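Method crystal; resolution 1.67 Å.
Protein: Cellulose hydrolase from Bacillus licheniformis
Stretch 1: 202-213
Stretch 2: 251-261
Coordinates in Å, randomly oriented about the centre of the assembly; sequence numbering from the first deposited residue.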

# COMPACT_ATOMS: atom_id res chain seq x y z
N ASN A 202 2.49 12.39 -10.49
CA ASN A 202 3.83 12.35 -9.94
C ASN A 202 4.18 13.67 -9.26
O ASN A 202 3.85 14.76 -9.75
CB ASN A 202 4.84 11.99 -11.05
CG ASN A 202 6.28 12.11 -10.59
OD1 ASN A 202 6.87 13.19 -10.64
ND2 ASN A 202 6.86 11.00 -10.14
N LYS A 203 4.86 13.57 -8.12
CA LYS A 203 5.20 14.72 -7.30
C LYS A 203 6.13 15.71 -8.02
O LYS A 203 6.01 16.92 -7.89
CB LYS A 203 5.81 14.22 -6.00
CG LYS A 203 6.77 15.14 -5.32
CD LYS A 203 7.66 14.33 -4.39
CE LYS A 203 8.87 13.77 -5.13
NZ LYS A 203 9.97 14.78 -5.26
N ASP A 204 7.06 15.18 -8.82
CA ASP A 204 8.00 16.07 -9.49
C ASP A 204 7.33 16.77 -10.67
O ASP A 204 7.64 17.93 -10.96
CB ASP A 204 9.24 15.29 -9.93
CG ASP A 204 10.06 14.82 -8.74
OD1 ASP A 204 10.26 15.63 -7.81
OD2 ASP A 204 10.46 13.64 -8.71
N GLU A 205 6.39 16.09 -11.32
CA GLU A 205 5.62 16.75 -12.37
C GLU A 205 4.78 17.88 -11.79
O GLU A 205 4.66 18.97 -12.39
CB GLU A 205 4.72 15.75 -13.11
CG GLU A 205 5.48 14.65 -13.83
CD GLU A 205 6.23 15.12 -15.08
OE1 GLU A 205 5.84 16.13 -15.71
OE2 GLU A 205 7.23 14.45 -15.44
N LEU A 206 4.19 17.63 -10.62
CA LEU A 206 3.39 18.65 -9.95
C LEU A 206 4.23 19.91 -9.65
O LEU A 206 3.75 21.04 -9.73
CB LEU A 206 2.79 18.08 -8.65
CG LEU A 206 1.74 18.94 -7.97
CD1 LEU A 206 0.43 18.87 -8.75
CD2 LEU A 206 1.56 18.49 -6.54
N LEU A 207 5.50 19.68 -9.33
CA LEU A 207 6.40 20.75 -8.93
C LEU A 207 7.03 21.50 -10.10
O LEU A 207 7.42 22.66 -9.94
CB LEU A 207 7.50 20.17 -8.04
CG LEU A 207 7.02 19.73 -6.65
CD1 LEU A 207 8.10 18.94 -5.94
CD2 LEU A 207 6.63 20.97 -5.85
N HIS A 208 7.11 20.86 -11.26
CA HIS A 208 7.92 21.41 -12.35
C HIS A 208 7.25 21.60 -13.70
O HIS A 208 7.73 22.38 -14.52
CB HIS A 208 9.16 20.54 -12.56
CG HIS A 208 10.00 20.38 -11.33
ND1 HIS A 208 10.51 21.46 -10.64
CD2 HIS A 208 10.41 19.28 -10.66
CE1 HIS A 208 11.19 21.03 -9.60
NE2 HIS A 208 11.15 19.71 -9.59
N SER A 209 6.15 20.89 -13.96
CA SER A 209 5.52 20.95 -15.27
C SER A 209 4.05 21.36 -15.17
O SER A 209 3.44 21.88 -16.12
CB SER A 209 5.64 19.60 -15.97
OG SER A 209 6.95 19.08 -15.81
N PHE A 210 3.49 21.12 -14.01
CA PHE A 210 2.11 21.43 -13.72
C PHE A 210 1.89 22.92 -13.55
O PHE A 210 2.76 23.62 -13.04
CB PHE A 210 1.72 20.67 -12.45
CG PHE A 210 0.36 21.00 -11.91
CD1 PHE A 210 -0.77 20.40 -12.42
CD2 PHE A 210 0.23 21.86 -10.83
CE1 PHE A 210 -2.02 20.67 -11.89
CE2 PHE A 210 -1.03 22.14 -10.30
CZ PHE A 210 -2.15 21.54 -10.83
N GLU A 211 0.74 23.41 -13.99
CA GLU A 211 0.30 24.75 -13.59
C GLU A 211 -1.15 24.67 -13.12
O GLU A 211 -1.99 24.07 -13.79
CB GLU A 211 0.45 25.76 -14.73
CG GLU A 211 1.89 26.14 -15.03
CD GLU A 211 2.63 26.71 -13.81
OE1 GLU A 211 2.06 27.56 -13.10
OE2 GLU A 211 3.79 26.30 -13.56
N PRO A 212 -1.45 25.27 -11.95
CA PRO A 212 -2.80 25.21 -11.39
C PRO A 212 -3.83 25.88 -12.29
O PRO A 212 -3.57 26.98 -12.79
CB PRO A 212 -2.67 25.97 -10.06
CG PRO A 212 -1.21 26.13 -9.81
CD PRO A 212 -0.55 26.12 -11.16
N PRO A 213 -4.98 25.23 -12.51
CA PRO A 213 -6.04 25.96 -13.21
C PRO A 213 -6.44 27.20 -12.41
O PRO A 213 -6.27 27.24 -11.19
CB PRO A 213 -7.20 24.96 -13.26
CG PRO A 213 -6.57 23.61 -13.04
CD PRO A 213 -5.34 23.83 -12.21
N GLU A 251 12.33 15.10 2.69
CA GLU A 251 12.80 15.99 1.63
C GLU A 251 12.04 15.78 0.33
O GLU A 251 11.92 16.69 -0.48
CB GLU A 251 14.31 15.82 1.40
CG GLU A 251 15.20 16.44 2.50
CD GLU A 251 14.66 17.78 3.06
OE1 GLU A 251 14.60 18.78 2.31
OE2 GLU A 251 14.32 17.83 4.26
N ASP A 252 11.49 14.58 0.13
CA ASP A 252 10.63 14.32 -1.02
C ASP A 252 9.38 15.20 -1.03
O ASP A 252 9.03 15.77 -2.06
CB ASP A 252 10.20 12.85 -1.06
CG ASP A 252 11.20 11.98 -1.82
OD1 ASP A 252 12.14 12.53 -2.42
OD2 ASP A 252 11.02 10.74 -1.82
N ILE A 253 8.71 15.33 0.12
CA ILE A 253 7.38 15.94 0.12
C ILE A 253 7.38 17.40 0.62
O ILE A 253 6.46 18.16 0.29
CB ILE A 253 6.40 15.09 0.96
CG1 ILE A 253 6.69 15.22 2.45
CG2 ILE A 253 6.47 13.63 0.52
CD1 ILE A 253 5.68 14.47 3.31
N LYS A 254 8.39 17.81 1.38
CA LYS A 254 8.51 19.21 1.82
C LYS A 254 8.38 20.27 0.70
O LYS A 254 7.73 21.30 0.91
CB LYS A 254 9.84 19.41 2.57
CG LYS A 254 10.04 20.82 3.14
CD LYS A 254 11.36 20.92 3.88
CE LYS A 254 11.59 22.30 4.47
NZ LYS A 254 12.85 22.32 5.26
N PRO A 255 8.98 20.06 -0.49
CA PRO A 255 8.81 21.08 -1.53
C PRO A 255 7.36 21.28 -1.99
O PRO A 255 7.04 22.35 -2.52
CB PRO A 255 9.66 20.54 -2.69
CG PRO A 255 10.69 19.70 -2.04
CD PRO A 255 9.99 19.05 -0.87
N VAL A 256 6.51 20.28 -1.79
CA VAL A 256 5.10 20.40 -2.18
C VAL A 256 4.39 21.29 -1.17
O VAL A 256 3.53 22.11 -1.53
CB VAL A 256 4.40 19.02 -2.27
CG1 VAL A 256 2.92 19.18 -2.56
CG2 VAL A 256 5.06 18.17 -3.35
N TYR A 257 4.77 21.15 0.09
CA TYR A 257 4.30 22.08 1.11
C TYR A 257 4.77 23.50 0.78
O TYR A 257 3.99 24.44 0.84
CB TYR A 257 4.80 21.66 2.49
CG TYR A 257 4.57 22.72 3.52
CD1 TYR A 257 3.32 22.90 4.08
CD2 TYR A 257 5.60 23.55 3.93
CE1 TYR A 257 3.09 23.88 5.03
CE2 TYR A 257 5.39 24.54 4.87
CZ TYR A 257 4.13 24.70 5.42
OH TYR A 257 3.90 25.67 6.37
N GLU A 258 6.04 23.65 0.44
CA GLU A 258 6.58 24.99 0.24
C GLU A 258 6.00 25.71 -0.98
O GLU A 258 5.75 26.91 -0.93
CB GLU A 258 8.10 24.94 0.15
CG GLU A 258 8.81 24.46 1.42
CD GLU A 258 10.32 24.27 1.20
OE1 GLU A 258 11.11 24.98 1.86
OE2 GLU A 258 10.69 23.43 0.37
N LYS A 259 5.80 24.99 -2.08
CA LYS A 259 5.32 25.63 -3.31
C LYS A 259 3.82 25.85 -3.29
O LYS A 259 3.33 26.86 -3.80
CB LYS A 259 5.69 24.80 -4.55
CG LYS A 259 5.33 25.52 -5.86
CD LYS A 259 5.92 24.84 -7.09
CE LYS A 259 5.75 25.72 -8.32
NZ LYS A 259 6.60 25.23 -9.44
N PHE A 260 3.09 24.90 -2.69
CA PHE A 260 1.64 24.88 -2.85
C PHE A 260 0.86 25.04 -1.55
O PHE A 260 0.02 25.92 -1.45
CB PHE A 260 1.21 23.60 -3.55
CG PHE A 260 1.70 23.50 -4.99
CD1 PHE A 260 1.33 24.44 -5.93
CD2 PHE A 260 2.52 22.44 -5.38
CE1 PHE A 260 1.79 24.36 -7.25
CE2 PHE A 260 2.96 22.34 -6.69
CZ PHE A 260 2.60 23.29 -7.63
N VAL A 261 1.13 24.18 -0.56
CA VAL A 261 0.29 24.16 0.63
C VAL A 261 0.34 25.50 1.36
O VAL A 261 -0.69 26.06 1.73
CB VAL A 261 0.68 23.03 1.62
CG1 VAL A 261 -0.16 23.12 2.90
CG2 VAL A 261 0.50 21.65 0.98
O HOH W 1 4.37 23.43 -10.92

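What does Leu-207 do at the centre of the contact? It covers more surface than any other residue here, its side chain set as a knob in a hole formed by Pro-255, Val-256, Lys-259 and Phe-260 on the longer helix. The CA-to-CB bond points sideways, but chi1 in m and chi2 in t bring the end of the chain nearer. Leu-207 CD2 lies 4.0 Å from Phe-260 CE2 and 4.1 Å from Val-256 CG2, while Leu-207 CD1 lies 3.9 Å from Pro-255 CB. A branched, wholly apolar side chain suits such a pocket, since its two methyls can meet several neighbours and leave no polar group unpaired. The two helices run in roughly the same direction, 30° apart, and the CA atoms of Leu-207 and Val-256 are 6.9 Å apart.

How does Phe-260 answer from the other side? Its CA-to-CB bond points toward stretch 1, and the buried ring reaches both the end of the short helix and the loop that follows. Leu-206 CG packs 3.8 Å from Phe-260 CE2. Beyond the helix, Phe-210 CD2 approaches Phe-260 CZ at 4.2 Å, and Pro-212 CG stands 4.3 Å from Phe-260 CE1. Phe-260 CZ comes to the edge of the Phe-210 ring, so the two aromatics are not stacked. The carbonyl Leu-206 O meets the edge of the Phe-260 ring, 3.3 Å from Phe-260 CZ, where the slightly positive ring hydrogens can face an oxygen.

Why is there a lysine at each flank of this apolar centre? A long chain can lie along the contact with its methylenes and still carry its charge to a polar partner. The CA-to-CB bond of Lys-203 points toward stretch 2, and the chain then bends, with chi3 and chi4 both in p; Lys-203 CG is 4.0 Å from Val-256 CG2 and Lys-203 CD 3.1 Å from Asp-252 O. Lys-203 NZ forms a salt bridge with its neighbour Asp-204 OD1 at 2.7 Å, and gives a weak hydrogen bond to Asp-252 O at 3.5 Å.

What does Lys-259 add? Extended, with all four chi angles in t, Lys-259 brings its NZ to Leu-207 O for a 2.7 Å hydrogen bond. That carbonyl lies near the end of the short helix, where it accepts no backbone bond from within its own stretch. Water 1 extends the link: it accepts from Lys-259 NZ at 3.2 Å and lies 2.7 Å from both Leu-206 O and Phe-210 O.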